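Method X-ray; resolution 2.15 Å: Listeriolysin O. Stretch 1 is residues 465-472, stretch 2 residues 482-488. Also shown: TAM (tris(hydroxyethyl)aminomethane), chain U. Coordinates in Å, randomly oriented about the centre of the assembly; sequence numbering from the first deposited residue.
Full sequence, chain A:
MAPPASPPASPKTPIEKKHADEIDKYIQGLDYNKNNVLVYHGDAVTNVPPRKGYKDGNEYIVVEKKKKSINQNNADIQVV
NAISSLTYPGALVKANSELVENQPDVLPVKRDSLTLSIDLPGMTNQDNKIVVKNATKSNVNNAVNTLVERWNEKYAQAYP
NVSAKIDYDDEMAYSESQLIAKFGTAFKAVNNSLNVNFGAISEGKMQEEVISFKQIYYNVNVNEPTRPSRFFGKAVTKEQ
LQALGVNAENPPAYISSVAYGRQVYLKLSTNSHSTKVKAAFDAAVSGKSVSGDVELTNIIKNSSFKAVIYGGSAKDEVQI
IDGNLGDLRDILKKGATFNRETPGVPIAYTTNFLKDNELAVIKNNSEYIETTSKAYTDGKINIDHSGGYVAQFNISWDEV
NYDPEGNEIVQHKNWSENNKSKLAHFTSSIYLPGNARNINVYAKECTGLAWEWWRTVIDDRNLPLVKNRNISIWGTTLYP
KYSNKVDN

Stretch 1, residues 465-472: LVKNRNIS
Stretch 2 482-488: YSNKVDN

Two neighbouring antiparallel strands of listeriolysin O, residues 468-472 and 482-486, approach to 4.8 Å between axes, their N-to-C directions 168° apart, and the two stretches bury 561 Å² between them. The register pairs Arg469 with Val486, Asn470 with Lys485, Ile471 with Asn484 and Ser472 with Ser483, at CA-CA distances of 4.6, 5.3, 4.9 and 5.2 Å; the wider pairs are the hydrogen-bonded ones. Side chains of Arg469, Ile471, Asn484 and Val486 lie on one face of the sheet, those of Asn470, Ser472, Ser483 and Lys485 on the other.

Leu465 (phi/psi -80/118) makes no contact. Val466 (-116/174, chi1 m) points toward stretch 2 and sets CG2 4.1 Å from CG1 of Val486 (chi1 m), an apolar contact. Lys467 turns the chain at -66/-51; its CA-to-CB bond points sideways and the end of its side chain (t, p, t, t) leads away from stretch 2. At Asn468 (-139/107, chi1 m) the strand begins: its O accepts a hydrogen bond from Asp487 N at 2.6 Å and also takes a CA-H...O contact from Val486 CA at 3.5 Å. Asp487, at 66/-15, departs from strand conformation; water 1 links it to Asn468, accepting from Asn468 ND2 at 3.1 Å and donating to Asp487 O at 3.2 Å.

Arg469 (-99/113; t, t, m, chi4 -83°) sends NH1 to Asn484 OD1, a 3.1 Å hydrogen bond near the guanidinium plane, while Val486 CG1 covers one guanidinium face, 3.9 Å from NH1. Asn484 is t with chi2 9°.

Asn470 (-98/107, chi1 m, chi2 -78°) forms the reciprocal backbone pair with Lys485: Asn470 N to Lys485 O is 2.8 Å, and Lys485 N to Asn470 O is 3.2 Å. Its ND2 gives a weak bond, 3.1 Å and 125° at hydrogen, to OD1 of Asn488 (chi1 p), a poorly ordered residue. Lys485 (m, t, t, t) extends its side-chain end away.

Ile471 (-98/117; m, m) brings CD1 within 3.2 Å of Asn484 OD1, and its CA lies 3.5 Å from Ser483 O in a CA-H...O contact. Ser472 (-125/140, chi1 m) completes a second reciprocal pair: Ser472 N to Ser483 O is 3.0 Å, and Ser483 N to Ser472 O is 2.9 Å. Ser472 O also receives Tyr482 CA at 3.1 Å. Water 2 joins Ser472 OG at 3.0 Å and Ser483 OG (chi1 p) at 2.5 Å, and donates to Asn470 O at 2.8 Å. Tyr482 (chi1 p) points its CA-to-CB bond sideways, and the end of its side chain leads away, its OH 3.3 Å from C5 of TAM.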

# COMPACT_ATOMS: atom_id res chain seq x y z
N LEU A 465 -7.16 -29.67 -16.52
CA LEU A 465 -8.59 -29.49 -16.31
C LEU A 465 -9.07 -28.25 -17.05
O LEU A 465 -8.63 -27.13 -16.77
CB LEU A 465 -8.91 -29.37 -14.82
CG LEU A 465 -10.36 -29.01 -14.48
CD1 LEU A 465 -11.31 -30.07 -15.02
CD2 LEU A 465 -10.53 -28.83 -12.98
N VAL A 466 -9.98 -28.44 -18.01
CA VAL A 466 -10.57 -27.33 -18.75
C VAL A 466 -12.07 -27.24 -18.49
O VAL A 466 -12.64 -28.11 -17.84
CB VAL A 466 -10.32 -27.46 -20.26
CG1 VAL A 466 -8.83 -27.39 -20.55
CG2 VAL A 466 -10.91 -28.77 -20.79
N LYS A 467 -12.70 -26.20 -19.01
CA LYS A 467 -14.14 -26.00 -18.80
C LYS A 467 -14.94 -27.10 -19.49
O LYS A 467 -15.80 -27.74 -18.88
CB LYS A 467 -14.57 -24.62 -19.30
CG LYS A 467 -15.93 -24.19 -18.77
CD LYS A 467 -15.97 -24.29 -17.26
CE LYS A 467 -17.33 -23.91 -16.69
NZ LYS A 467 -17.41 -24.22 -15.23
N ASN A 468 -14.66 -27.32 -20.77
CA ASN A 468 -15.31 -28.39 -21.53
C ASN A 468 -14.33 -29.13 -22.43
O ASN A 468 -13.89 -28.60 -23.45
CB ASN A 468 -16.48 -27.84 -22.35
CG ASN A 468 -17.69 -27.53 -21.50
OD1 ASN A 468 -18.52 -28.40 -21.23
ND2 ASN A 468 -17.81 -26.27 -21.08
N ARG A 469 -13.98 -30.35 -22.04
CA ARG A 469 -13.18 -31.22 -22.90
C ARG A 469 -14.10 -32.20 -23.62
O ARG A 469 -14.71 -33.07 -22.99
CB ARG A 469 -12.12 -31.97 -22.09
CG ARG A 469 -11.29 -32.93 -22.92
CD ARG A 469 -10.17 -33.57 -22.11
NE ARG A 469 -9.27 -32.57 -21.54
CZ ARG A 469 -8.26 -32.01 -22.19
NH1 ARG A 469 -8.01 -32.35 -23.45
NH2 ARG A 469 -7.50 -31.11 -21.59
N ASN A 470 -14.20 -32.06 -24.93
CA ASN A 470 -15.09 -32.90 -25.72
C ASN A 470 -14.38 -34.07 -26.38
O ASN A 470 -13.62 -33.89 -27.34
CB ASN A 470 -15.82 -32.07 -26.78
CG ASN A 470 -16.53 -30.87 -26.18
OD1 ASN A 470 -17.60 -30.99 -25.60
ND2 ASN A 470 -15.92 -29.70 -26.32
N ILE A 471 -14.62 -35.27 -25.86
CA ILE A 471 -14.04 -36.48 -26.42
C ILE A 471 -15.06 -37.16 -27.32
O ILE A 471 -16.13 -37.58 -26.87
CB ILE A 471 -13.63 -37.47 -25.31
CG1 ILE A 471 -12.72 -36.78 -24.29
CG2 ILE A 471 -12.95 -38.70 -25.90
CD1 ILE A 471 -11.36 -36.41 -24.85
N SER A 472 -14.74 -37.26 -28.61
CA SER A 472 -15.64 -37.90 -29.56
C SER A 472 -14.95 -39.02 -30.31
O SER A 472 -13.78 -38.91 -30.68
CB SER A 472 -16.18 -36.87 -30.56
OG SER A 472 -16.90 -35.85 -29.89
N TYR A 482 -11.28 -40.19 -34.00
CA TYR A 482 -11.51 -39.54 -32.71
C TYR A 482 -11.12 -38.07 -32.75
O TYR A 482 -10.35 -37.64 -33.61
CB TYR A 482 -10.73 -40.25 -31.60
CG TYR A 482 -9.27 -39.85 -31.53
CD1 TYR A 482 -8.34 -40.40 -32.40
CD2 TYR A 482 -8.83 -38.92 -30.60
CE1 TYR A 482 -7.00 -40.04 -32.34
CE2 TYR A 482 -7.50 -38.54 -30.53
CZ TYR A 482 -6.59 -39.11 -31.40
OH TYR A 482 -5.27 -38.74 -31.33
N SER A 483 -11.64 -37.31 -31.79
CA SER A 483 -11.22 -35.93 -31.59
C SER A 483 -11.20 -35.61 -30.10
O SER A 483 -12.11 -36.00 -29.36
CB SER A 483 -12.14 -34.96 -32.33
OG SER A 483 -13.45 -35.00 -31.80
N ASN A 484 -10.16 -34.91 -29.67
CA ASN A 484 -10.05 -34.43 -28.30
C ASN A 484 -9.90 -32.92 -28.32
O ASN A 484 -8.78 -32.40 -28.41
CB ASN A 484 -8.85 -35.09 -27.60
CG ASN A 484 -8.66 -34.61 -26.17
OD1 ASN A 484 -9.51 -33.91 -25.61
ND2 ASN A 484 -7.54 -34.99 -25.57
N LYS A 485 -11.02 -32.21 -28.25
CA LYS A 485 -11.02 -30.76 -28.39
C LYS A 485 -11.48 -30.05 -27.12
O LYS A 485 -12.31 -30.56 -26.37
CB LYS A 485 -11.89 -30.35 -29.58
CG LYS A 485 -11.45 -30.97 -30.89
CD LYS A 485 -12.32 -30.52 -32.05
CE LYS A 485 -11.81 -31.11 -33.36
NZ LYS A 485 -12.63 -30.67 -34.52
N VAL A 486 -10.94 -28.85 -26.90
CA VAL A 486 -11.22 -28.09 -25.69
C VAL A 486 -12.13 -26.89 -25.93
O VAL A 486 -12.03 -26.21 -26.95
CB VAL A 486 -9.92 -27.62 -25.00
CG1 VAL A 486 -9.14 -28.80 -24.47
CG2 VAL A 486 -9.07 -26.81 -25.96
N ASP A 487 -13.03 -26.66 -24.98
CA ASP A 487 -13.82 -25.43 -24.88
C ASP A 487 -14.83 -25.16 -26.01
O ASP A 487 -15.70 -24.30 -25.85
CB ASP A 487 -12.90 -24.22 -24.69
CG ASP A 487 -12.09 -24.30 -23.41
OD1 ASP A 487 -12.57 -24.94 -22.45
OD2 ASP A 487 -10.98 -23.73 -23.37
N ASN A 488 -14.72 -25.87 -27.13
CA ASN A 488 -15.62 -25.62 -28.26
C ASN A 488 -17.07 -25.97 -27.96
O ASN A 488 -17.90 -25.09 -27.70
CB ASN A 488 -15.14 -26.37 -29.51
CG ASN A 488 -15.48 -27.84 -29.48
OD1 ASN A 488 -14.71 -28.66 -28.97
ND2 ASN A 488 -16.64 -28.20 -30.03
C TAM U . -2.46 -42.21 -30.32
C1 TAM U . -1.09 -42.87 -30.23
C2 TAM U . -3.06 -41.91 -28.95
C3 TAM U . -3.36 -43.10 -31.17
C4 TAM U . -0.55 -42.94 -28.81
C5 TAM U . -4.03 -40.73 -29.02
C6 TAM U . -4.24 -44.01 -30.32
N TAM U . -2.31 -40.94 -31.03
O4 TAM U . -0.32 -44.32 -28.48
O5 TAM U . -4.69 -40.58 -27.76
O6 TAM U . -3.44 -45.02 -29.69
O HOH W 1 -15.91 -24.30 -22.63
O HOH W 2 -14.66 -33.89 -29.93